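Local structure of polyprenyl synthetase (Nonlabens dokdonensis, 6KD7) at residues 42-47 and 67-72; 35-40 and 89-94; 212-217 and 227-232. The protein probably acts as a magnesium-dependent geranylgeranyl pyrophosphate synthase, a prenyltransferase that builds isoprenoid chains from diphosphate substrates. All coordinates share one frame; numbering follows the deposited sequence.

Contact 1. Residues 42-47 and 67-72; sequences LRPLLT and AVEVFH. With PPV (pyrophosphate), chain B.
The guanidinium of Arg-43 lies flat on the imidazole of His-72. The two planes are 10° apart and their centres 3.7 Å. The overlap starts lower on the arginine, where CD sits over the ring face in a CH-pi contact, 3.8 Å from the ring centroid. CE1 of His-72 is over the middle of the guanidinium. NH2 passes above NE2 toward the ring rim without bonding to it. Both groups meet the pyrophosphate at their edges. NH1 of Arg-43 gives a 2.6 Å hydrogen bond to O21, and NH2 gives a second one to the same oxygen at 2.8 Å. NE2 of His-72 faces the other phosphate group, with weak bonds to O32 at 3.2 Å and, longer, to the bridging OPP.

The pair spans two neighbouring helices of the mainly helical prenyltransferase fold, 42-54 and 58-82. Their short segments run nearly antiparallel, 157° between directions, with axes 8.3 Å apart. Arg-43 belongs to the GGKRLRP sequence typical of this family. His-72 has CG anti to the backbone N (chi1 -180°), which carries the ring across toward the arginine.

Behind the stack, Val-68 packs its CG1 against CB of Arg-43 at 3.7 Å, under the stem of that chain. The Pro-44 ring rests on Glu-69, its CD 3.3 Å from OE1. The other carboxylate oxygen, OE2, forms a salt bridge with Arg-41. Thr-47 lies alongside CG2 of Val-68, and its OG1 hydrogen-bonds Ala-176 O. Phe-11 of helix 4-18 touches both Pro-44 and Glu-69.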
ATOM      1  N   LEU A  42     -31.903 -20.274 -15.672  1.00 31.64           N
ATOM      2  CA  LEU A  42     -33.281 -19.751 -15.780  1.00 34.19           C
ATOM      3  C   LEU A  42     -33.425 -18.949 -17.073  1.00 35.22           C
ATOM      4  O   LEU A  42     -34.443 -19.114 -17.778  1.00 33.86           O
ATOM      5  CB  LEU A  42     -33.554 -18.871 -14.556  1.00 40.53           C
ATOM      6  CG  LEU A  42     -34.701 -17.858 -14.633  1.00 50.80           C
ATOM      7  CD1 LEU A  42     -36.023 -18.552 -14.338  1.00 58.67           C
ATOM      8  CD2 LEU A  42     -34.519 -16.678 -13.654  1.00 52.77           C
ATOM      9  N   ARG A  43     -32.525 -18.009 -17.346  1.00 34.02           N
ATOM     10  CA  ARG A  43     -32.800 -17.000 -18.408  1.00 32.12           C
ATOM     11  C   ARG A  43     -32.864 -17.671 -19.777  1.00 28.61           C
ATOM     12  O   ARG A  43     -33.851 -17.567 -20.481  1.00 26.69           O
ATOM     13  CB  ARG A  43     -31.792 -15.865 -18.269  1.00 36.70           C
ATOM     14  CG  ARG A  43     -32.066 -14.994 -17.050  1.00 35.70           C
ATOM     15  CD  ARG A  43     -30.899 -14.062 -16.828  1.00 36.17           C
ATOM     16  NE  ARG A  43     -31.124 -13.315 -15.615  1.00 31.51           N
ATOM     17  CZ  ARG A  43     -30.941 -13.850 -14.448  1.00 35.30           C
ATOM     18  NH1 ARG A  43     -31.141 -13.151 -13.370  1.00 34.08           N
ATOM     19  NH2 ARG A  43     -30.525 -15.092 -14.345  1.00 37.58           N
ATOM     20  N   PRO A  44     -31.866 -18.453 -20.204  1.00 28.85           N
ATOM     21  CA  PRO A  44     -31.957 -19.102 -21.502  1.00 30.73           C
ATOM     22  C   PRO A  44     -33.189 -20.021 -21.617  1.00 33.06           C
ATOM     23  O   PRO A  44     -33.757 -20.070 -22.650  1.00 31.54           O
ATOM     24  CB  PRO A  44     -30.644 -19.880 -21.620  1.00 31.18           C
ATOM     25  CG  PRO A  44     -30.074 -19.905 -20.229  1.00 29.25           C
ATOM     26  CD  PRO A  44     -30.612 -18.683 -19.528  1.00 27.77           C
ATOM     27  N   LEU A  45     -33.565 -20.704 -20.541  1.00 29.99           N
ATOM     28  CA  LEU A  45     -34.702 -21.654 -20.545  1.00 28.84           C
ATOM     29  C   LEU A  45     -35.994 -20.884 -20.703  1.00 26.23           C
ATOM     30  O   LEU A  45     -36.869 -21.442 -21.282  1.00 28.64           O
ATOM     31  CB  LEU A  45     -34.726 -22.518 -19.277  1.00 31.36           C
ATOM     32  CG  LEU A  45     -33.490 -23.399 -19.086  1.00 36.13           C
ATOM     33  CD1 LEU A  45     -33.693 -24.393 -17.977  1.00 39.03           C
ATOM     34  CD2 LEU A  45     -33.100 -24.122 -20.356  1.00 43.36           C
ATOM     35  N   LEU A  46     -36.100 -19.643 -20.264  1.00 23.81           N
ATOM     36  CA  LEU A  46     -37.312 -18.831 -20.541  1.00 28.09           C
ATOM     37  C   LEU A  46     -37.485 -18.665 -22.071  1.00 31.64           C
ATOM     38  O   LEU A  46     -38.647 -18.710 -22.538  1.00 29.52           O
ATOM     39  CB  LEU A  46     -37.223 -17.472 -19.846  1.00 30.52           C
ATOM     40  CG  LEU A  46     -37.364 -17.491 -18.322  1.00 34.36           C
ATOM     41  CD1 LEU A  46     -37.029 -16.132 -17.724  1.00 35.35           C
ATOM     42  CD2 LEU A  46     -38.747 -17.920 -17.891  1.00 37.39           C
ATOM     43  N   THR A  47     -36.387 -18.460 -22.807  1.00 29.91           N
ATOM     44  CA  THR A  47     -36.363 -18.253 -24.271  1.00 29.17           C
ATOM     45  C   THR A  47     -36.935 -19.526 -24.927  1.00 33.07           C
ATOM     46  O   THR A  47     -37.925 -19.381 -25.702  1.00 30.27           O
ATOM     47  CB  THR A  47     -34.959 -17.844 -24.748  1.00 28.40           C
ATOM     48  OG1 THR A  47     -34.647 -16.565 -24.178  1.00 27.57           O
ATOM     49  CG2 THR A  47     -34.895 -17.767 -26.258  1.00 29.82           C
ATOM     50  N   ALA A  67     -27.401 -16.772 -26.629  1.00 27.27           N
ATOM     51  CA  ALA A  67     -27.037 -15.334 -26.585  1.00 27.68           C
ATOM     52  C   ALA A  67     -27.402 -14.778 -25.203  1.00 25.56           C
ATOM     53  O   ALA A  67     -26.644 -13.982 -24.617  1.00 22.57           O
ATOM     54  CB  ALA A  67     -27.746 -14.522 -27.649  1.00 25.82           C
ATOM     55  N   VAL A  68     -28.604 -15.082 -24.766  1.00 23.30           N
ATOM     56  CA  VAL A  68     -29.114 -14.589 -23.476  1.00 26.27           C
ATOM     57  C   VAL A  68     -28.139 -14.999 -22.354  1.00 26.72           C
ATOM     58  O   VAL A  68     -27.816 -14.156 -21.530  1.00 26.75           O
ATOM     59  CB  VAL A  68     -30.538 -15.089 -23.252  1.00 26.99           C
ATOM     60  CG1 VAL A  68     -30.941 -15.053 -21.797  1.00 29.42           C
ATOM     61  CG2 VAL A  68     -31.493 -14.267 -24.069  1.00 31.04           C
ATOM     62  N   GLU A  69     -27.723 -16.251 -22.318  1.00 27.43           N
ATOM     63  CA  GLU A  69     -26.856 -16.786 -21.257  1.00 28.60           C
ATOM     64  C   GLU A  69     -25.473 -16.139 -21.403  1.00 27.25           C
ATOM     65  O   GLU A  69     -24.852 -15.857 -20.368  1.00 24.88           O
ATOM     66  CB  GLU A  69     -26.772 -18.312 -21.340  1.00 26.16           C
ATOM     67  CG  GLU A  69     -25.841 -18.975 -20.309  1.00 30.19           C
ATOM     68  CD  GLU A  69     -26.395 -18.959 -18.888  1.00 29.63           C
ATOM     69  OE1 GLU A  69     -27.463 -18.358 -18.636  1.00 30.13           O
ATOM     70  OE2 GLU A  69     -25.742 -19.555 -18.043  1.00 39.82           O
ATOM     71  N   VAL A  70     -24.969 -16.001 -22.625  1.00 23.37           N
ATOM     72  CA  VAL A  70     -23.631 -15.396 -22.812  1.00 23.16           C
ATOM     73  C   VAL A  70     -23.705 -13.951 -22.322  1.00 26.61           C
ATOM     74  O   VAL A  70     -22.830 -13.546 -21.548  1.00 24.38           O
ATOM     75  CB  VAL A  70     -23.155 -15.521 -24.246  1.00 24.32           C
ATOM     76  CG1 VAL A  70     -21.901 -14.713 -24.490  1.00 25.75           C
ATOM     77  CG2 VAL A  70     -22.903 -16.988 -24.566  1.00 26.52           C
ATOM     78  N   PHE A  71     -24.794 -13.263 -22.635  1.00 25.45           N
ATOM     79  CA  PHE A  71     -24.996 -11.865 -22.230  1.00 24.47           C
ATOM     80  C   PHE A  71     -24.996 -11.799 -20.715  1.00 25.19           C
ATOM     81  O   PHE A  71     -24.242 -10.987 -20.152  1.00 24.32           O
ATOM     82  CB  PHE A  71     -26.286 -11.245 -22.776  1.00 21.94           C
ATOM     83  CG  PHE A  71     -26.540  -9.892 -22.197  1.00 20.33           C
ATOM     84  CD1 PHE A  71     -25.798  -8.799 -22.611  1.00 22.53           C
ATOM     85  CD2 PHE A  71     -27.440  -9.720 -21.186  1.00 19.67           C
ATOM     86  CE1 PHE A  71     -25.975  -7.554 -22.020  1.00 19.84           C
ATOM     87  CE2 PHE A  71     -27.620  -8.478 -20.592  1.00 19.95           C
ATOM     88  CZ  PHE A  71     -26.885  -7.401 -21.010  1.00 21.33           C
ATOM     89  N   HIS A  72     -25.868 -12.568 -20.078  1.00 21.73           N
ATOM     90  CA  HIS A  72     -26.011 -12.546 -18.600  1.00 24.63           C
ATOM     91  C   HIS A  72     -24.632 -12.765 -17.929  1.00 24.10           C
ATOM     92  O   HIS A  72     -24.313 -12.000 -17.019  1.00 22.78           O
ATOM     93  CB  HIS A  72     -26.990 -13.600 -18.138  1.00 24.57           C
ATOM     94  CG  HIS A  72     -27.180 -13.619 -16.667  1.00 26.97           C
ATOM     95  ND1 HIS A  72     -27.640 -12.499 -15.972  1.00 26.93           N
ATOM     96  CD2 HIS A  72     -27.011 -14.619 -15.774  1.00 27.38           C
ATOM     97  CE1 HIS A  72     -27.735 -12.808 -14.708  1.00 27.14           C
ATOM     98  NE2 HIS A  72     -27.375 -14.111 -14.567  1.00 27.91           N
TER
HETATM   99  O11 PPV B 401     -29.091 -15.333  -9.540  1.00 86.48           O
HETATM  100  P1  PPV B 401     -29.515 -15.883 -10.858  1.00 85.21           P
HETATM  101  O21 PPV B 401     -30.372 -14.929 -11.597  1.00 74.39           O
HETATM  102  O31 PPV B 401     -30.159 -17.221 -10.719  1.00 77.65           O
HETATM  103  OPP PPV B 401     -28.171 -16.068 -11.789  1.00 89.00           O
HETATM  104  P2  PPV B 401     -26.946 -17.128 -11.975  1.00 86.84           P
HETATM  105  O12 PPV B 401     -26.004 -16.893 -10.853  1.00113.34           O
HETATM  106  O22 PPV B 401     -27.565 -18.493 -11.902  1.00 84.96           O
HETATM  107  O32 PPV B 401     -26.306 -16.885 -13.298  1.00 74.13           O

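Contact 2. Residues 35-40 and 89-94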
ATOM      1  N   LEU A  35     -18.899 -20.003 -18.085  1.00 27.05           N
ATOM      2  CA  LEU A  35     -20.109 -20.728 -18.580  1.00 29.96           C
ATOM      3  C   LEU A  35     -20.211 -22.107 -17.939  1.00 34.18           C
ATOM      4  O   LEU A  35     -21.259 -22.678 -18.055  1.00 33.86           O
ATOM      5  CB  LEU A  35     -20.063 -20.844 -20.100  1.00 29.37           C
ATOM      6  CG  LEU A  35     -20.213 -19.509 -20.828  1.00 30.44           C
ATOM      7  CD1 LEU A  35     -20.014 -19.704 -22.315  1.00 29.79           C
ATOM      8  CD2 LEU A  35     -21.569 -18.876 -20.515  1.00 29.10           C
ATOM      9  N   ASP A  36     -19.168 -22.577 -17.263  1.00 34.80           N
ATOM     10  CA  ASP A  36     -19.134 -23.907 -16.635  1.00 37.14           C
ATOM     11  C   ASP A  36     -19.332 -23.816 -15.121  1.00 37.69           C
ATOM     12  O   ASP A  36     -18.966 -24.761 -14.468  1.00 44.06           O
ATOM     13  CB  ASP A  36     -17.802 -24.574 -16.954  1.00 41.65           C
ATOM     14  CG  ASP A  36     -17.805 -26.066 -16.677  1.00 47.20           C
ATOM     15  OD1 ASP A  36     -18.881 -26.669 -16.693  1.00 48.16           O
ATOM     16  OD2 ASP A  36     -16.729 -26.599 -16.434  1.00 62.96           O
ATOM     17  N   LEU A  37     -19.906 -22.760 -14.576  1.00 35.00           N
ATOM     18  CA  LEU A  37     -20.070 -22.663 -13.108  1.00 35.85           C
ATOM     19  C   LEU A  37     -21.428 -23.231 -12.702  1.00 45.13           C
ATOM     20  O   LEU A  37     -21.726 -23.219 -11.509  1.00 36.05           O
ATOM     21  CB  LEU A  37     -19.926 -21.222 -12.639  1.00 34.81           C
ATOM     22  CG  LEU A  37     -18.554 -20.578 -12.892  1.00 37.05           C
ATOM     23  CD1 LEU A  37     -18.472 -19.208 -12.243  1.00 33.13           C
ATOM     24  CD2 LEU A  37     -17.406 -21.438 -12.407  1.00 36.69           C
ATOM     25  N   GLY A  38     -22.241 -23.688 -13.655  1.00 48.89           N
ATOM     26  CA  GLY A  38     -23.484 -24.413 -13.329  1.00 45.65           C
ATOM     27  C   GLY A  38     -24.633 -23.553 -12.826  1.00 40.98           C
ATOM     28  O   GLY A  38     -24.695 -22.350 -13.117  1.00 42.18           O
ATOM     29  N   GLY A  39     -25.588 -24.202 -12.165  1.00 46.85           N
ATOM     30  CA  GLY A  39     -26.870 -23.609 -11.740  1.00 48.78           C
ATOM     31  C   GLY A  39     -28.040 -23.856 -12.704  1.00 48.88           C
ATOM     32  O   GLY A  39     -27.962 -24.728 -13.603  1.00 45.77           O
ATOM     33  N   LYS A  40     -29.093 -23.060 -12.522  1.00 48.66           N
ATOM     34  CA  LYS A  40     -30.449 -23.314 -13.060  1.00 57.15           C
ATOM     35  C   LYS A  40     -30.562 -22.831 -14.510  1.00 42.87           C
ATOM     36  O   LYS A  40     -31.396 -23.402 -15.173  1.00 41.91           O
ATOM     37  CB  LYS A  40     -31.520 -22.695 -12.151  1.00 66.46           C
ATOM     38  CG  LYS A  40     -32.018 -23.612 -11.020  1.00 72.65           C
ATOM     39  CD  LYS A  40     -33.049 -22.985 -10.057  1.00 83.97           C
ATOM     40  CE  LYS A  40     -34.013 -21.993 -10.702  1.00 99.88           C
ATOM     41  NZ  LYS A  40     -33.504 -20.591 -10.720  1.00 99.63           N
ATOM     42  N   ARG A  89     -20.366 -18.850  -7.178  1.00 29.83           N
ATOM     43  CA  ARG A  89     -20.775 -20.278  -7.187  1.00 32.67           C
ATOM     44  C   ARG A  89     -19.662 -21.181  -6.640  1.00 31.76           C
ATOM     45  O   ARG A  89     -19.425 -22.228  -7.214  1.00 30.31           O
ATOM     46  CB  ARG A  89     -21.295 -20.680  -8.566  1.00 36.71           C
ATOM     47  CG  ARG A  89     -22.531 -19.900  -8.981  1.00 42.43           C
ATOM     48  CD  ARG A  89     -23.266 -20.526 -10.140  1.00 52.37           C
ATOM     49  NE  ARG A  89     -23.738 -21.846  -9.777  1.00 61.16           N
ATOM     50  CZ  ARG A  89     -24.929 -22.093  -9.264  1.00 64.07           C
ATOM     51  NH1 ARG A  89     -25.777 -21.102  -9.057  1.00 58.04           N
ATOM     52  NH2 ARG A  89     -25.261 -23.329  -8.956  1.00 59.60           N
ATOM     53  N   GLY A  90     -18.979 -20.726  -5.599  1.00 30.79           N
ATOM     54  CA  GLY A  90     -17.994 -21.516  -4.865  1.00 32.49           C
ATOM     55  C   GLY A  90     -16.657 -21.560  -5.552  1.00 34.39           C
ATOM     56  O   GLY A  90     -15.798 -22.307  -5.055  1.00 32.78           O
ATOM     57  N   LYS A  91     -16.478 -20.820  -6.649  1.00 29.13           N
ATOM     58  CA  LYS A  91     -15.214 -20.847  -7.420  1.00 28.64           C
ATOM     59  C   LYS A  91     -14.681 -19.421  -7.553  1.00 26.51           C
ATOM     60  O   LYS A  91     -15.448 -18.455  -7.335  1.00 25.68           O
ATOM     61  CB  LYS A  91     -15.391 -21.502  -8.779  1.00 36.05           C
ATOM     62  CG  LYS A  91     -15.778 -22.971  -8.732  1.00 41.86           C
ATOM     63  CD  LYS A  91     -15.321 -23.726  -9.987  1.00 50.69           C
ATOM     64  CE  LYS A  91     -15.447 -25.226  -9.835  1.00 62.83           C
ATOM     65  NZ  LYS A  91     -16.562 -25.558  -8.911  1.00 64.38           N
ATOM     66  N   GLU A  92     -13.387 -19.294  -7.811  1.00 23.36           N
ATOM     67  CA  GLU A  92     -12.762 -17.960  -7.966  1.00 26.81           C
ATOM     68  C   GLU A  92     -13.443 -17.209  -9.117  1.00 22.09           C
ATOM     69  O   GLU A  92     -13.734 -17.811 -10.159  1.00 25.55           O
ATOM     70  CB  GLU A  92     -11.264 -18.071  -8.211  1.00 28.27           C
ATOM     71  CG  GLU A  92     -10.516 -18.357  -6.919  1.00 33.45           C
ATOM     72  CD  GLU A  92      -9.005 -18.274  -6.978  1.00 34.60           C
ATOM     73  OE1 GLU A  92      -8.466 -18.346  -8.103  1.00 32.50           O
ATOM     74  OE2 GLU A  92      -8.389 -18.110  -5.867  1.00 35.45           O
ATOM     75  N   THR A  93     -13.648 -15.917  -8.932  1.00 23.82           N
ATOM     76  CA  THR A  93     -14.099 -15.031 -10.027  1.00 24.22           C
ATOM     77  C   THR A  93     -13.005 -14.952 -11.089  1.00 26.36           C
ATOM     78  O   THR A  93     -11.831 -15.181 -10.772  1.00 25.83           O
ATOM     79  CB  THR A  93     -14.516 -13.702  -9.436  1.00 24.94           C
ATOM     80  OG1 THR A  93     -13.402 -13.248  -8.672  1.00 21.91           O
ATOM     81  CG2 THR A  93     -15.771 -13.869  -8.606  1.00 24.59           C
ATOM     82  N   VAL A  94     -13.392 -14.578 -12.302  1.00 24.97           N
ATOM     83  CA  VAL A  94     -12.468 -14.490 -13.440  1.00 23.17           C
ATOM     84  C   VAL A  94     -11.336 -13.539 -13.088  1.00 22.44           C
ATOM     85  O   VAL A  94     -10.206 -13.894 -13.404  1.00 21.28           O
ATOM     86  CB  VAL A  94     -13.221 -14.073 -14.721  1.00 26.36           C
ATOM     87  CG1 VAL A  94     -12.256 -13.642 -15.806  1.00 25.40           C
ATOM     88  CG2 VAL A  94     -14.130 -15.206 -15.215  1.00 26.63           C
TER
HETATM   89  O   HOH W   1     -19.511 -23.754  -9.562  1.00 39.13           O
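Arg-89 reaches over the backbone of Leu-37, Gly-38 and Gly-39. Its NE donates to Leu-37 O at 3.0 Å. The bond is bent, 135° at the hydrogen, and NE stands above the carbonyl plane, 39° out of it. A bend at chi3 (62°) turns the guanidinium over the glycines. One face then carries Gly-38 O and Gly-39 CA, both offset toward the rim, with Gly-39 CA 3.2 Å from NH2. A side chain at Gly-39 would run into NH1, and the backbone angles there also call for glycine. The backbone of Arg-89 is tied in as well. Water 1 donates to its O at 2.8 Å and to Leu-37 O at 3.0 Å, which gives the leucine carbonyl two donors.

Arg-89 and Gly-90 have the positive backbone angles of a type I' turn. They link strands 87-88 and 91-92 into a small antiparallel hairpin. This hairpin follows the first aspartate-rich motif of the family, while Gly-38 and Gly-39 open the GGKRLRP sequence, which starts in the loop after helix 25-35 and runs into helix 42-54.

Lys-91 comes next, its aliphatic chain sliding past Leu-37 in the opposite direction. CD touches Leu-37 CD2 at 3.9 Å. Its NZ has a long, weak ion pair with Glu-253 of the second subunit. Glu-92 points away from the loop, and its OE2 accepts from Asn-261 ND2 and His-258 N of that same subunit. Thr-93 ends the hairpin at the N-cap position, and its OG1 hydrogen-bonds Ala-85 O.

Contact 3. Residues 212-217 and 227-232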
ATOM      1  N   LEU A 212     -34.361 -13.068   1.087  1.00 30.01           N
ATOM      2  CA  LEU A 212     -33.561 -14.256   1.445  1.00 33.97           C
ATOM      3  C   LEU A 212     -32.134 -13.819   1.787  1.00 34.08           C
ATOM      4  O   LEU A 212     -31.448 -14.575   2.478  1.00 33.94           O
ATOM      5  CB  LEU A 212     -33.582 -15.286   0.305  1.00 34.27           C
ATOM      6  CG  LEU A 212     -34.918 -16.025   0.090  1.00 38.02           C
ATOM      7  CD1 LEU A 212     -34.821 -16.994  -1.081  1.00 34.53           C
ATOM      8  CD2 LEU A 212     -35.380 -16.777   1.344  1.00 37.47           C
ATOM      9  N   ASP A 213     -31.676 -12.678   1.293  1.00 33.80           N
ATOM     10  CA  ASP A 213     -30.321 -12.187   1.656  1.00 35.37           C
ATOM     11  C   ASP A 213     -30.260 -12.041   3.192  1.00 32.17           C
ATOM     12  O   ASP A 213     -29.290 -12.454   3.743  1.00 31.44           O
ATOM     13  CB  ASP A 213     -29.986 -10.874   0.947  1.00 36.26           C
ATOM     14  CG  ASP A 213     -28.544 -10.448   1.148  1.00 36.37           C
ATOM     15  OD1 ASP A 213     -28.249  -9.799   2.169  1.00 35.39           O
ATOM     16  OD2 ASP A 213     -27.734 -10.874   0.356  1.00 34.07           O
ATOM     17  N   ALA A 214     -31.291 -11.495   3.822  1.00 30.08           N
ATOM     18  CA  ALA A 214     -31.401 -11.333   5.284  1.00 35.96           C
ATOM     19  C   ALA A 214     -31.851 -12.639   5.952  1.00 42.83           C
ATOM     20  O   ALA A 214     -31.230 -13.017   6.954  1.00 42.36           O
ATOM     21  CB  ALA A 214     -32.372 -10.237   5.596  1.00 34.71           C
ATOM     22  N   PHE A 215     -32.888 -13.299   5.425  1.00 37.97           N
ATOM     23  CA  PHE A 215     -33.641 -14.336   6.168  1.00 35.77           C
ATOM     24  C   PHE A 215     -33.438 -15.721   5.595  1.00 38.03           C
ATOM     25  O   PHE A 215     -34.084 -16.613   6.086  1.00 37.84           O
ATOM     26  CB  PHE A 215     -35.126 -14.029   6.167  1.00 34.71           C
ATOM     27  CG  PHE A 215     -35.419 -12.818   6.989  1.00 36.19           C
ATOM     28  CD1 PHE A 215     -35.176 -12.838   8.357  1.00 39.71           C
ATOM     29  CD2 PHE A 215     -35.848 -11.649   6.394  1.00 37.86           C
ATOM     30  CE1 PHE A 215     -35.390 -11.701   9.114  1.00 37.39           C
ATOM     31  CE2 PHE A 215     -36.092 -10.520   7.157  1.00 39.06           C
ATOM     32  CZ  PHE A 215     -35.865 -10.552   8.516  1.00 43.09           C
ATOM     33  N   GLY A 216     -32.600 -15.847   4.573  1.00 42.43           N
ATOM     34  CA  GLY A 216     -32.361 -17.120   3.877  1.00 41.41           C
ATOM     35  C   GLY A 216     -31.534 -18.099   4.682  1.00 47.29           C
ATOM     36  O   GLY A 216     -30.920 -17.687   5.657  1.00 49.46           O
ATOM     37  N   ASP A 217     -31.583 -19.376   4.310  1.00 52.72           N
ATOM     38  CA  ASP A 217     -30.798 -20.416   5.017  1.00 68.60           C
ATOM     39  C   ASP A 217     -29.329 -20.294   4.616  1.00 73.05           C
ATOM     40  O   ASP A 217     -29.031 -20.246   3.409  1.00 53.75           O
ATOM     41  CB  ASP A 217     -31.352 -21.820   4.772  1.00 76.70           C
ATOM     42  CG  ASP A 217     -32.708 -22.056   5.413  1.00 89.10           C
ATOM     43  OD1 ASP A 217     -33.024 -21.359   6.398  1.00 86.63           O
ATOM     44  OD2 ASP A 217     -33.434 -22.937   4.920  1.00 98.36           O
ATOM     45  N   GLY A 227     -25.446 -10.099   3.790  1.00 36.32           N
ATOM     46  CA  GLY A 227     -24.520  -9.305   2.951  1.00 35.13           C
ATOM     47  C   GLY A 227     -25.066  -7.913   2.664  1.00 37.58           C
ATOM     48  O   GLY A 227     -24.335  -6.901   2.758  1.00 34.42           O
ATOM     49  N   ASP A 228     -26.340  -7.816   2.351  1.00 30.60           N
ATOM     50  CA  ASP A 228     -26.943  -6.506   2.087  1.00 32.87           C
ATOM     51  C   ASP A 228     -26.839  -5.652   3.368  1.00 32.68           C
ATOM     52  O   ASP A 228     -26.561  -4.432   3.261  1.00 29.15           O
ATOM     53  CB  ASP A 228     -28.375  -6.674   1.600  1.00 31.98           C
ATOM     54  CG  ASP A 228     -28.512  -7.250   0.202  1.00 33.86           C
ATOM     55  OD1 ASP A 228     -27.508  -7.218  -0.516  1.00 29.84           O
ATOM     56  OD2 ASP A 228     -29.647  -7.691  -0.129  1.00 29.03           O
ATOM     57  N   ILE A 229     -27.086  -6.248   4.527  1.00 29.98           N
ATOM     58  CA  ILE A 229     -27.004  -5.532   5.822  1.00 32.88           C
ATOM     59  C   ILE A 229     -25.554  -5.063   6.054  1.00 33.26           C
ATOM     60  O   ILE A 229     -25.338  -3.842   6.244  1.00 30.42           O
ATOM     61  CB  ILE A 229     -27.515  -6.391   6.975  1.00 33.63           C
ATOM     62  CG1 ILE A 229     -29.031  -6.596   6.880  1.00 36.20           C
ATOM     63  CG2 ILE A 229     -27.141  -5.679   8.269  1.00 34.53           C
ATOM     64  CD1 ILE A 229     -29.585  -7.704   7.763  1.00 37.89           C
ATOM     65  N   ARG A 230     -24.602  -5.975   5.963  1.00 28.88           N
ATOM     66  CA  ARG A 230     -23.183  -5.656   6.172  1.00 31.88           C
ATOM     67  C   ARG A 230     -22.757  -4.498   5.262  1.00 33.76           C
ATOM     68  O   ARG A 230     -21.959  -3.632   5.718  1.00 34.03           O
ATOM     69  CB  ARG A 230     -22.336  -6.886   5.914  1.00 32.20           C
ATOM     70  CG  ARG A 230     -20.851  -6.583   6.012  1.00 33.45           C
ATOM     71  CD  ARG A 230     -20.022  -7.852   6.012  1.00 34.63           C
ATOM     72  NE  ARG A 230     -20.142  -8.481   4.717  1.00 38.44           N
ATOM     73  CZ  ARG A 230     -19.641  -7.993   3.589  1.00 43.69           C
ATOM     74  NH1 ARG A 230     -18.937  -6.863   3.562  1.00 38.32           N
ATOM     75  NH2 ARG A 230     -19.855  -8.656   2.470  1.00 42.63           N
ATOM     76  N   GLU A 231     -23.243  -4.463   4.024  1.00 31.62           N
ATOM     77  CA  GLU A 231     -22.783  -3.472   3.016  1.00 30.10           C
ATOM     78  C   GLU A 231     -23.716  -2.267   3.012  1.00 29.70           C
ATOM     79  O   GLU A 231     -23.544  -1.386   2.194  1.00 29.35           O
ATOM     80  CB  GLU A 231     -22.716  -4.117   1.643  1.00 34.56           C
ATOM     81  CG  GLU A 231     -21.633  -5.173   1.547  1.00 41.26           C
ATOM     82  CD  GLU A 231     -21.396  -5.712   0.137  1.00 54.87           C
ATOM     83  OE1 GLU A 231     -22.312  -5.591  -0.710  1.00 57.72           O
ATOM     84  OE2 GLU A 231     -20.300  -6.267  -0.111  1.00 65.48           O
ATOM     85  N   ASN A 232     -24.682  -2.233   3.918  1.00 28.86           N
ATOM     86  CA  ASN A 232     -25.637  -1.113   4.016  1.00 31.47           C
ATOM     87  C   ASN A 232     -26.332  -0.897   2.669  1.00 32.41           C
ATOM     88  O   ASN A 232     -26.619   0.264   2.372  1.00 29.14           O
ATOM     89  CB  ASN A 232     -24.945   0.167   4.524  1.00 31.27           C
ATOM     90  CG  ASN A 232     -24.258  -0.074   5.849  1.00 30.64           C
ATOM     91  OD1 ASN A 232     -24.868  -0.615   6.788  1.00 27.64           O
ATOM     92  ND2 ASN A 232     -22.980   0.250   5.909  1.00 28.00           N
TER
HETATM   93  O   HOH W   2     -28.925  -8.789   4.423  1.00 27.25           O
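Asp-213 points its side chain at the first turn of helix 227-230. CG is anti to the backbone N (chi1 -172°), which carries the carboxylate across to Asp-228. Asp-213 CB is 3.4 Å from Asp-228 OD2. CG lies over the carboxylate carbon of Asp-228, CG to CG 3.3 Å, with the two planes 14° apart in a stack. Asp-213 OD1 accepts from Asp-228 N at 2.8 Å. The bond is nearly straight and arrives on the syn side, 32° out of the carboxylate plane. Asp-213 OD1 also takes a 2.6 Å bond from water 2, which in turn accepts from Ile-229 N at 3.1 Å. OD2 forms a salt bridge with Lys-223.

Asp-213 is the last aspartate of the DDxxD sequence, the second aspartate-rich motif of the family, near the end of helix 188-215. One residue on, Ala-214 CB meets Ile-229 CD1 at 4.3 Å. An alanine in place of Asp-213 would probably leave Asp-228 N without its acceptor, strip water 2 of one partner and deprive Lys-223 of its ion pair.

The stacked carboxylates bring like charges close, Asp-213 OD1 only 3.4 Å from Asp-228 OD2. The N-H of Asp-228, the water-linked N-H of Ile-229 and Lys-223 probably offset part of that repulsion.

Contacts 1 and 2 are neighbours, with centres 15 Å apart. They touch where Leu-45 CD1 packs on Lys-40 O at 3.8 Å. Along the chain, contact 1 is nested within the loop that contact 2 closes. The GGKRLRP sequence runs through both, from Gly-38 to Pro-44. Contact 1 binds the pyrophosphate directly, and the side chain of Arg-89 in contact 2 comes within about 4 Å of it. Contact 3 follows later in the chain. Its centre is 26 Å from that of contact 1 and 21 Å from that of contact 2. Its Asp-228 side chain is about 6 Å from a magnesium ion, as is that of His-72 in contact 1.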